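Local coordinates for protein salicylaldehyde dehydrogenase NahF (Pseudomonas putida, PDB 4JZ6) that probably catalyses the NAD+-dependent oxidation of salicylaldehyde to salicylate, a step in the breakdown of naphthalene, at residues F321-K324 with T325-S329; D389-I392 with Y393-T397; A478-D481 with E482-L486; T490-P493 with F494-Y498. All coordinates share one frame; numbering follows the deposited sequence.

Contact 1 (F321-K324 with T325-S329); sequences FVEK and TERLS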
loop_
_atom_site.group_PDB
_atom_site.type_symbol
_atom_site.label_atom_id
_atom_site.label_comp_id
_atom_site.label_asym_id
_atom_site.label_seq_id
_atom_site.Cartn_x
_atom_site.Cartn_y
_atom_site.Cartn_z
ATOM N N PHE A 321 28.107 -23.203 -18.090
ATOM C CA PHE A 321 27.002 -23.349 -17.149
ATOM C C PHE A 321 26.640 -24.827 -16.983
ATOM O O PHE A 321 26.464 -25.315 -15.865
ATOM C CB PHE A 321 25.797 -22.560 -17.667
ATOM C CG PHE A 321 24.681 -22.411 -16.675
ATOM C CD1 PHE A 321 24.913 -22.539 -15.314
ATOM C CD2 PHE A 321 23.390 -22.138 -17.111
ATOM C CE1 PHE A 321 23.872 -22.400 -14.405
ATOM C CE2 PHE A 321 22.351 -21.996 -16.214
ATOM C CZ PHE A 321 22.589 -22.129 -14.857
ATOM N N VAL A 322 26.550 -25.537 -18.102
ATOM C CA VAL A 322 26.171 -26.941 -18.079
ATOM C C VAL A 322 27.238 -27.793 -17.400
ATOM O O VAL A 322 26.924 -28.706 -16.633
ATOM C CB VAL A 322 25.859 -27.466 -19.499
ATOM C CG1 VAL A 322 25.959 -28.992 -19.559
ATOM C CG2 VAL A 322 24.479 -26.996 -19.931
ATOM N N GLU A 323 28.499 -27.470 -17.668
ATOM C CA GLU A 323 29.615 -28.191 -17.074
ATOM C C GLU A 323 29.529 -28.127 -15.551
ATOM O O GLU A 323 29.498 -29.162 -14.883
ATOM C CB GLU A 323 30.941 -27.615 -17.574
ATOM C CG GLU A 323 32.096 -28.602 -17.583
ATOM C CD GLU A 323 32.713 -28.794 -16.210
ATOM O OE1 GLU A 323 32.853 -27.790 -15.473
ATOM O OE2 GLU A 323 33.055 -29.950 -15.871
ATOM N N LYS A 324 29.469 -26.913 -15.011
ATOM C CA LYS A 324 29.369 -26.710 -13.565
ATOM C C LYS A 324 28.127 -27.371 -12.961
ATOM O O LYS A 324 28.192 -28.007 -11.906
ATOM C CB LYS A 324 29.347 -25.215 -13.241
ATOM C CG LYS A 324 30.609 -24.474 -13.608
ATOM C CD LYS A 324 31.825 -25.088 -12.943
ATOM C CE LYS A 324 33.073 -24.275 -13.247
ATOM N NZ LYS A 324 34.325 -25.062 -13.064
ATOM N N THR A 325 26.997 -27.201 -13.636
ATOM C CA THR A 325 25.708 -27.672 -13.138
ATOM C C THR A 325 25.652 -29.197 -12.980
ATOM O O THR A 325 25.184 -29.703 -11.955
ATOM C CB THR A 325 24.561 -27.162 -14.035
ATOM O OG1 THR A 325 24.562 -25.734 -14.014
ATOM C CG2 THR A 325 23.215 -27.661 -13.549
ATOM N N GLU A 326 26.135 -29.920 -13.991
ATOM C CA GLU A 326 26.189 -31.384 -13.942
ATOM C C GLU A 326 26.981 -31.892 -12.735
ATOM O O GLU A 326 26.616 -32.901 -12.125
ATOM C CB GLU A 326 26.795 -31.948 -15.227
ATOM C CG GLU A 326 25.869 -31.915 -16.432
ATOM C CD GLU A 326 26.591 -32.268 -17.721
ATOM O OE1 GLU A 326 27.844 -32.277 -17.717
ATOM O OE2 GLU A 326 25.912 -32.537 -18.737
ATOM N N ARG A 327 28.055 -31.179 -12.396
ATOM C CA ARG A 327 28.944 -31.566 -11.299
ATOM C C ARG A 327 28.324 -31.382 -9.903
ATOM O O ARG A 327 28.849 -31.907 -8.923
ATOM C CB ARG A 327 30.275 -30.802 -11.382
ATOM C CG ARG A 327 31.169 -31.146 -12.576
ATOM C CD ARG A 327 32.644 -31.178 -12.155
ATOM N NE ARG A 327 33.532 -30.324 -12.952
ATOM C CZ ARG A 327 33.950 -29.111 -12.585
ATOM N NH1 ARG A 327 34.764 -28.421 -13.375
ATOM N NH2 ARG A 327 33.559 -28.582 -11.430
ATOM N N LEU A 328 27.216 -30.645 -9.817
ATOM C CA LEU A 328 26.578 -30.350 -8.530
ATOM C C LEU A 328 26.044 -31.598 -7.825
ATOM O O LEU A 328 25.502 -32.497 -8.467
ATOM C CB LEU A 328 25.443 -29.336 -8.708
ATOM C CG LEU A 328 25.799 -27.898 -9.093
ATOM C CD1 LEU A 328 24.558 -27.015 -9.104
ATOM C CD2 LEU A 328 26.834 -27.343 -8.147
ATOM N N SER A 329 26.184 -31.630 -6.501
ATOM C CA SER A 329 25.778 -32.781 -5.692
ATOM C C SER A 329 24.277 -32.854 -5.463
ATOM O O SER A 329 23.651 -31.865 -5.089
ATOM C CB SER A 329 26.480 -32.751 -4.338
ATOM O OG SER A 329 27.887 -32.748 -4.501
#
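Glu323 and Arg327, one turn apart near the C-terminal end of helix 311-327, meet obliquely, with carboxylate and guanidinium planes 61° apart. Glu323 OE1 sits over one face of the guanidinium and makes a salt bridge to Arg327 NH1 at 2.9 Å. The same Glu323 offers OE2 to Arg327 NE, but that bond is weak because the N-H points well aside. Lys324 runs alongside Arg327 in the same direction, leaving Lys324 NZ 3.4 Å from Arg327 NH1, two cations side by side; a long ion pair links the lysine to Glu323 OE1 as well. On the inner side, Thr325 turns back on Phe321. With OG1 beside its own backbone N (chi1 -61°), the threonine hydroxyl donates to Phe321 O over 2.7 Å. Thr325 N reaches that oxygen from the other face of the carbonyl plane, while OG1 also lies 3.4 Å from Phe321 CE1, oblique to the ring. This inner face packs on helix 282-294 and strand 381-384, as Phe321 does on Val290 and Ile382. The chemistry is thus split: the buried hydroxyl is spent on a helix carbonyl, and on the exposed side the Glu323 carboxylate probably eases the repulsion between Lys324 and Arg327.

Contact 2 (D389-I392 with Y393-T397); sequences DMRI and YDEET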
loop_
_atom_site.group_PDB
_atom_site.type_symbol
_atom_site.label_atom_id
_atom_site.label_comp_id
_atom_site.label_asym_id
_atom_site.label_seq_id
_atom_site.Cartn_x
_atom_site.Cartn_y
_atom_site.Cartn_z
ATOM N N ASP A 389 6.451 -18.466 -26.469
ATOM C CA ASP A 389 5.219 -19.240 -26.603
ATOM C C ASP A 389 5.155 -20.405 -25.616
ATOM O O ASP A 389 4.115 -21.053 -25.473
ATOM C CB ASP A 389 5.038 -19.749 -28.039
ATOM C CG ASP A 389 6.049 -20.813 -28.417
ATOM O OD1 ASP A 389 7.176 -20.787 -27.880
ATOM O OD2 ASP A 389 5.718 -21.678 -29.259
ATOM N N MET A 390 6.269 -20.670 -24.944
ATOM C CA MET A 390 6.326 -21.737 -23.952
ATOM C C MET A 390 5.873 -21.210 -22.592
ATOM O O MET A 390 6.197 -20.084 -22.218
ATOM C CB MET A 390 7.748 -22.285 -23.851
ATOM C CG MET A 390 8.312 -22.783 -25.164
ATOM S SD MET A 390 10.085 -23.074 -25.083
ATOM C CE MET A 390 10.474 -23.302 -26.809
ATOM N N ARG A 391 5.111 -22.021 -21.863
ATOM C CA ARG A 391 4.644 -21.634 -20.535
ATOM C C ARG A 391 5.817 -21.320 -19.608
ATOM O O ARG A 391 5.777 -20.345 -18.862
ATOM C CB ARG A 391 3.779 -22.736 -19.922
ATOM C CG ARG A 391 2.502 -23.047 -20.684
ATOM C CD ARG A 391 1.751 -24.189 -20.017
ATOM N NE ARG A 391 1.567 -23.940 -18.589
ATOM C CZ ARG A 391 1.338 -24.887 -17.686
ATOM N NH1 ARG A 391 1.268 -26.161 -18.056
ATOM N NH2 ARG A 391 1.185 -24.562 -16.407
ATOM N N ILE A 392 6.870 -22.133 -19.679
ATOM C CA ILE A 392 8.020 -21.988 -18.787
ATOM C C ILE A 392 8.812 -20.697 -19.034
ATOM O O ILE A 392 9.636 -20.297 -18.209
ATOM C CB ILE A 392 8.954 -23.226 -18.845
ATOM C CG1 ILE A 392 9.755 -23.360 -17.546
ATOM C CG2 ILE A 392 9.868 -23.160 -20.055
ATOM C CD1 ILE A 392 10.494 -24.672 -17.414
ATOM N N TYR A 393 8.545 -20.042 -20.161
ATOM C CA TYR A 393 9.132 -18.737 -20.468
ATOM C C TYR A 393 8.912 -17.710 -19.348
ATOM O O TYR A 393 9.816 -16.950 -19.010
ATOM C CB TYR A 393 8.559 -18.221 -21.787
ATOM C CG TYR A 393 9.079 -16.888 -22.283
ATOM C CD1 TYR A 393 8.347 -15.720 -22.096
ATOM C CD2 TYR A 393 10.276 -16.806 -22.983
ATOM C CE1 TYR A 393 8.803 -14.504 -22.573
ATOM C CE2 TYR A 393 10.741 -15.595 -23.467
ATOM C CZ TYR A 393 10.004 -14.446 -23.259
ATOM O OH TYR A 393 10.470 -13.236 -23.739
ATOM N N ASP A 394 7.723 -17.692 -18.757
ATOM C CA ASP A 394 7.462 -16.713 -17.710
ATOM C C ASP A 394 6.761 -17.291 -16.482
ATOM O O ASP A 394 6.659 -16.625 -15.454
ATOM C CB ASP A 394 6.675 -15.521 -18.265
ATOM C CG ASP A 394 6.728 -14.312 -17.348
ATOM O OD1 ASP A 394 7.778 -14.112 -16.695
ATOM O OD2 ASP A 394 5.724 -13.563 -17.275
ATOM N N GLU A 395 6.274 -18.522 -16.578
ATOM C CA GLU A 395 5.665 -19.165 -15.417
ATOM C C GLU A 395 6.729 -19.569 -14.396
ATOM O O GLU A 395 7.728 -20.198 -14.742
ATOM C CB GLU A 395 4.853 -20.386 -15.842
ATOM C CG GLU A 395 3.371 -20.272 -15.554
ATOM C CD GLU A 395 2.533 -21.137 -16.474
ATOM O OE1 GLU A 395 2.106 -22.226 -16.035
ATOM O OE2 GLU A 395 2.301 -20.725 -17.634
ATOM N N GLU A 396 6.512 -19.200 -13.139
ATOM C CA GLU A 396 7.446 -19.550 -12.076
ATOM C C GLU A 396 7.478 -21.058 -11.860
ATOM O O GLU A 396 6.435 -21.705 -11.814
ATOM C CB GLU A 396 7.071 -18.839 -10.771
ATOM C CG GLU A 396 8.109 -18.976 -9.675
ATOM C CD GLU A 396 7.760 -18.182 -8.431
ATOM O OE1 GLU A 396 8.692 -17.690 -7.760
ATOM O OE2 GLU A 396 6.553 -18.052 -8.121
ATOM N N THR A 397 8.678 -21.610 -11.735
ATOM C CA THR A 397 8.847 -23.039 -11.518
ATOM C C THR A 397 9.698 -23.272 -10.276
ATOM O O THR A 397 10.910 -23.084 -10.300
ATOM C CB THR A 397 9.532 -23.707 -12.726
ATOM O OG1 THR A 397 10.901 -23.287 -12.798
ATOM C CG2 THR A 397 8.821 -23.334 -14.024
#
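Tyr393 and Glu395 fold back on Met390 and Arg391, and Ile392 meets Thr397, in a short run of overlapping turns that joins strand 381-384 to strand 401-407 and holds the start of the Glu-Glu-x-Phe-Gly-Pro motif of aldehyde dehydrogenases. Tyr393 N donates to Met390 O at 3.1 Å, from above the carbonyl plane, and Tyr393 CB rests against the same oxygen. Because CG stands anti to the backbone N (chi1 -179°), the tyrosine ring leaves the turn and makes a cation-pi contact with Arg306; its hydroxyl is hydrogen-bonded to Asp419. One residue on, Arg391 O accepts both Asp394 N and Glu395 N, the latter at 3.0 Å and nearly in line with the carbonyl. This closes the turn and brings Glu395 alongside Arg391. Their guanidinium and carboxylate planes are 36° apart, and the carboxylate approaches the guanidinium edge. The salt bridge is carried mainly by Arg391 NH2 and Glu395 OE1, a short 2.5 Å, while Arg391 NE makes weak bonds to both carboxylate oxygens. Leu356 of helix 349-362 packs against both charged side chains. Ile392 packs in a buried layer with Ile401 and Val403. There it crosses Thr397 at about a right angle, its CG1 3.6 Å from Thr397 CG2.

Contact 3 (A478-D481 with E482-L486); sequences AVID and EFTEL. With EDO (1,2-ethanediol), chain K.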
loop_
_atom_site.group_PDB
_atom_site.type_symbol
_atom_site.label_atom_id
_atom_site.label_comp_id
_atom_site.label_asym_id
_atom_site.label_seq_id
_atom_site.Cartn_x
_atom_site.Cartn_y
_atom_site.Cartn_z
ATOM N N ALA A 478 12.335 1.297 4.496
ATOM C CA ALA A 478 10.998 1.257 3.898
ATOM C C ALA A 478 9.992 0.401 4.671
ATOM O O ALA A 478 8.783 0.611 4.583
ATOM C CB ALA A 478 11.079 0.790 2.459
ATOM N N VAL A 479 10.494 -0.570 5.421
ATOM C CA VAL A 479 9.624 -1.489 6.127
ATOM C C VAL A 479 8.871 -0.766 7.253
ATOM O O VAL A 479 7.809 -1.213 7.693
ATOM C CB VAL A 479 10.423 -2.695 6.670
ATOM C CG1 VAL A 479 11.331 -2.265 7.811
ATOM C CG2 VAL A 479 9.487 -3.808 7.121
ATOM N N ILE A 480 9.411 0.363 7.704
ATOM C CA ILE A 480 8.822 1.091 8.827
ATOM C C ILE A 480 7.414 1.591 8.529
ATOM O O ILE A 480 6.511 1.453 9.347
ATOM C CB ILE A 480 9.701 2.279 9.250
ATOM C CG1 ILE A 480 11.050 1.771 9.763
ATOM C CG2 ILE A 480 9.007 3.110 10.324
ATOM C CD1 ILE A 480 12.037 2.874 10.069
ATOM N N ASP A 481 7.230 2.160 7.347
ATOM C CA ASP A 481 5.925 2.659 6.950
ATOM C C ASP A 481 4.894 1.537 6.889
ATOM O O ASP A 481 3.693 1.775 7.009
ATOM C CB ASP A 481 6.017 3.354 5.595
ATOM C CG ASP A 481 4.676 3.871 5.119
ATOM O OD1 ASP A 481 4.273 4.971 5.554
ATOM O OD2 ASP A 481 4.018 3.169 4.317
ATOM N N GLU A 482 5.365 0.313 6.700
ATOM C CA GLU A 482 4.466 -0.827 6.590
ATOM C C GLU A 482 3.778 -1.136 7.909
ATOM O O GLU A 482 2.660 -1.650 7.930
ATOM C CB GLU A 482 5.231 -2.056 6.114
ATOM C CG GLU A 482 5.937 -1.844 4.810
ATOM C CD GLU A 482 4.976 -1.823 3.645
ATOM O OE1 GLU A 482 3.779 -2.127 3.859
ATOM O OE2 GLU A 482 5.422 -1.511 2.517
ATOM N N PHE A 483 4.448 -0.824 9.011
ATOM C CA PHE A 483 3.935 -1.195 10.322
ATOM C C PHE A 483 3.838 -0.001 11.256
ATOM O O PHE A 483 3.996 -0.138 12.470
ATOM C CB PHE A 483 4.799 -2.293 10.940
ATOM C CG PHE A 483 4.975 -3.488 10.049
ATOM C CD1 PHE A 483 3.881 -4.250 9.667
ATOM C CD2 PHE A 483 6.234 -3.846 9.587
ATOM C CE1 PHE A 483 4.039 -5.347 8.842
ATOM C CE2 PHE A 483 6.401 -4.948 8.763
ATOM C CZ PHE A 483 5.302 -5.697 8.389
ATOM N N THR A 484 3.578 1.171 10.687
ATOM C CA THR A 484 3.342 2.359 11.491
ATOM C C THR A 484 2.143 3.135 10.987
ATOM O O THR A 484 1.786 3.062 9.807
ATOM C CB THR A 484 4.566 3.309 11.522
ATOM O OG1 THR A 484 4.911 3.719 10.187
ATOM C CG2 THR A 484 5.760 2.628 12.190
ATOM N N GLU A 485 1.508 3.861 11.900
ATOM C CA GLU A 485 0.539 4.873 11.519
ATOM C C GLU A 485 1.314 6.160 11.343
ATOM O O GLU A 485 2.109 6.527 12.214
ATOM C CB GLU A 485 -0.523 5.074 12.606
ATOM C CG GLU A 485 -1.435 3.887 12.859
ATOM C CD GLU A 485 -2.268 3.506 11.643
ATOM O OE1 GLU A 485 -2.238 4.240 10.624
ATOM O OE2 GLU A 485 -2.956 2.462 11.714
ATOM N N LEU A 486 1.108 6.829 10.213
ATOM C CA LEU A 486 1.669 8.157 10.011
ATOM C C LEU A 486 0.583 9.177 10.308
ATOM O O LEU A 486 -0.441 9.222 9.632
ATOM C CB LEU A 486 2.197 8.334 8.584
ATOM C CG LEU A 486 2.757 9.723 8.266
ATOM C CD1 LEU A 486 4.029 9.987 9.051
ATOM C CD2 LEU A 486 3.005 9.873 6.775
HETATM C C1 EDO K . -0.134 5.215 5.104
HETATM O O1 EDO K . -1.040 4.160 4.737
HETATM C C2 EDO K . 0.946 5.380 4.036
HETATM O O2 EDO K . 2.038 6.169 4.531
HETATM O O HOH W 1 7.118 0.947 2.344
HETATM O O HOH W 2 2.303 4.017 7.297
#
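Ile480 O is gripped by two donors arriving from opposite faces of its carbonyl plane, Thr484 OG1 at 2.9 Å and Phe483 N at 3.1 Å. They close the end of the short helix 479-482 just before the chain enters strand 485-491. The hydroxyl of Thr484 lies between its backbone N and carbonyl carbon (chi1 59°), which turns OG1 back to the helix and leaves CG2 against Ile480 CG2. A valine here would probably leave Ile480 O with one donor fewer and Arg153 without this acceptor. Behind the turn, Val479 CG2 touches the Phe483 ring at CE2, 3.7 Å away, and Glu482 CB stands over the centre of one ring face. A water donates to Ala478 O and, at 3.0 Å, to Glu482 OE2, tying the start of the turn to a side chain that lies near the predicted active-site residue Glu267. Asp481 OD1 accepts from O2 of a bound ethanediol, probably from the crystallisation liquor, at 2.7 Å; the molecule is also held by Gly472 of the second subunit. The carboxylates have stronger mates: Arg263, which lines a salicylaldehyde site, makes salt bridges to both Asp481 and Glu482, and Arg153 makes one to Asp481. Arg263 thus joins two neighbouring carboxylates, which probably offsets the repulsion between them, while Arg153 holds both Asp481 and the Thr484 hydroxyl.

Contact 4 (T490-P493 with F494-Y498); sequences TIEP and FEQQY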
loop_
_atom_site.group_PDB
_atom_site.type_symbol
_atom_site.label_atom_id
_atom_site.label_comp_id
_atom_site.label_asym_id
_atom_site.label_seq_id
_atom_site.Cartn_x
_atom_site.Cartn_y
_atom_site.Cartn_z
ATOM N N THR A 490 -1.092 18.878 14.569
ATOM C CA THR A 490 -0.827 20.296 14.728
ATOM C C THR A 490 -1.120 20.738 16.144
ATOM O O THR A 490 -2.009 20.190 16.804
ATOM C CB THR A 490 -1.672 21.149 13.770
ATOM O OG1 THR A 490 -3.064 20.873 13.985
ATOM C CG2 THR A 490 -1.301 20.845 12.324
ATOM N N ILE A 491 -0.357 21.721 16.610
ATOM C CA ILE A 491 -0.621 22.344 17.899
ATOM C C ILE A 491 -0.825 23.833 17.660
ATOM O O ILE A 491 0.107 24.547 17.293
ATOM C CB ILE A 491 0.527 22.110 18.898
ATOM C CG1 ILE A 491 0.856 20.617 18.994
ATOM C CG2 ILE A 491 0.151 22.649 20.269
ATOM C CD1 ILE A 491 1.988 20.315 19.925
ATOM N N GLU A 492 -2.051 24.298 17.861
ATOM C CA GLU A 492 -2.447 25.608 17.371
ATOM C C GLU A 492 -2.784 26.551 18.513
ATOM O O GLU A 492 -3.097 26.103 19.617
ATOM C CB GLU A 492 -3.635 25.453 16.418
ATOM C CG GLU A 492 -3.375 24.443 15.304
ATOM C CD GLU A 492 -4.615 24.134 14.486
ATOM O OE1 GLU A 492 -5.501 25.013 14.402
ATOM O OE2 GLU A 492 -4.709 23.011 13.937
ATOM N N PRO A 493 -2.698 27.871 18.258
ATOM C CA PRO A 493 -3.047 28.851 19.286
ATOM C C PRO A 493 -4.535 28.807 19.590
ATOM O O PRO A 493 -5.310 28.329 18.766
ATOM C CB PRO A 493 -2.677 30.188 18.630
ATOM C CG PRO A 493 -2.709 29.926 17.174
ATOM C CD PRO A 493 -2.237 28.522 17.018
ATOM N N PHE A 494 -4.930 29.279 20.765
ATOM C CA PHE A 494 -6.342 29.315 21.104
ATOM C C PHE A 494 -7.070 30.286 20.179
ATOM O O PHE A 494 -8.092 29.944 19.583
ATOM C CB PHE A 494 -6.543 29.695 22.572
ATOM C CG PHE A 494 -5.827 28.787 23.537
ATOM C CD1 PHE A 494 -6.095 27.430 23.563
ATOM C CD2 PHE A 494 -4.888 29.292 24.419
ATOM C CE1 PHE A 494 -5.441 26.599 24.442
ATOM C CE2 PHE A 494 -4.235 28.462 25.304
ATOM C CZ PHE A 494 -4.512 27.116 25.315
ATOM N N GLU A 495 -6.519 31.486 20.036
ATOM C CA GLU A 495 -7.117 32.510 19.190
ATOM C C GLU A 495 -6.653 32.402 17.740
ATOM O O GLU A 495 -5.475 32.590 17.442
ATOM C CB GLU A 495 -6.800 33.902 19.741
ATOM C CG GLU A 495 -8.023 34.778 19.970
ATOM C CD GLU A 495 -8.676 35.229 18.670
ATOM O OE1 GLU A 495 -7.979 35.834 17.827
ATOM O OE2 GLU A 495 -9.889 34.978 18.494
ATOM N N GLN A 496 -7.585 32.086 16.846
ATOM C CA GLN A 496 -7.331 32.149 15.406
ATOM C C GLN A 496 -8.589 32.575 14.628
ATOM O O GLN A 496 -9.704 32.501 15.144
ATOM C CB GLN A 496 -6.751 30.830 14.876
ATOM C CG GLN A 496 -7.513 29.583 15.281
ATOM C CD GLN A 496 -6.794 28.296 14.876
ATOM O OE1 GLN A 496 -6.747 27.935 13.697
ATOM N NE2 GLN A 496 -6.235 27.602 15.858
ATOM N N GLN A 497 -8.397 33.035 13.393
ATOM C CA GLN A 497 -9.488 33.588 12.593
ATOM C C GLN A 497 -10.113 32.577 11.635
ATOM O O GLN A 497 -9.426 31.720 11.075
ATOM C CB GLN A 497 -8.999 34.798 11.799
ATOM C CG GLN A 497 -8.506 35.951 12.653
ATOM C CD GLN A 497 -9.624 36.645 13.408
ATOM O OE1 GLN A 497 -10.110 36.148 14.430
ATOM N NE2 GLN A 497 -10.039 37.806 12.909
ATOM N N TYR A 498 -11.425 32.693 11.451
ATOM C CA TYR A 498 -12.149 31.858 10.501
ATOM C C TYR A 498 -13.001 32.725 9.571
ATOM O O TYR A 498 -13.515 33.764 9.987
ATOM C CB TYR A 498 -13.031 30.850 11.241
ATOM C CG TYR A 498 -12.258 29.864 12.083
ATOM C CD1 TYR A 498 -11.833 28.650 11.552
ATOM C CD2 TYR A 498 -11.953 30.145 13.414
ATOM C CE1 TYR A 498 -11.129 27.748 12.320
ATOM C CE2 TYR A 498 -11.247 29.249 14.185
ATOM C CZ TYR A 498 -10.839 28.053 13.634
ATOM O OH TYR A 498 -10.138 27.156 14.404
HETATM O O HOH W 3 -7.832 25.396 13.087
#
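The amide of Gln496 and the carboxylate of Glu492 meet at an angle, their planes 48° apart. Both N-H groups of Gln496 NE2 are used close to the amide plane: one reaches Glu492 OE1 at 3.1 Å, the other Pro493 O at the same length and in that carbonyl's plane. Glu492 OE1 receives the amide on its anti lone pair, and a water donates to it over 2.7 Å while also bonding Tyr498 OH. Glu492 OE2 takes Thr490 OG1 at 2.7 Å, again on the anti side, as well as Gln456 of the second subunit. Lys144 completes the group with a salt bridge to Glu492 OE1. Gln496 reaches back because CG sits between its backbone N and carbonyl carbon (chi1 50°) and the chain beyond is extended. A leucine in its place would probably leave both Pro493 O and Glu492 OE1 without this donor, and the bend less firmly tied. Nearby, Glu495 and the backbone of Gln496 bind Lys287 of the second subunit. Residues 490-491 pair in parallel with a strand of that subunit, and the tail beyond packs on its Asn451 and Ala288, consistent with the oligomerisation arm of aldehyde dehydrogenases.

In the fold
The four contacts follow one another along the chain, each closing before the next opens. Contacts 1 and 2 both pack against the seven-stranded sheet of the catalytic region: the first ends helix 311-327, the second lies between strands 381-384 and 401-407, with centres 23 Å apart and nearest atoms about 12 Å apart. Contact 3 lies on the other side of the chain's centre, about 35 Å from contact 2 between centres, close to a salicylaldehyde site. Strand 485-491 joins it to contact 4, whose centre is 30 Å further on. Both of these touch the second subunit, so the C-terminal strand links the surroundings of a bound aldehyde to the dimer interface.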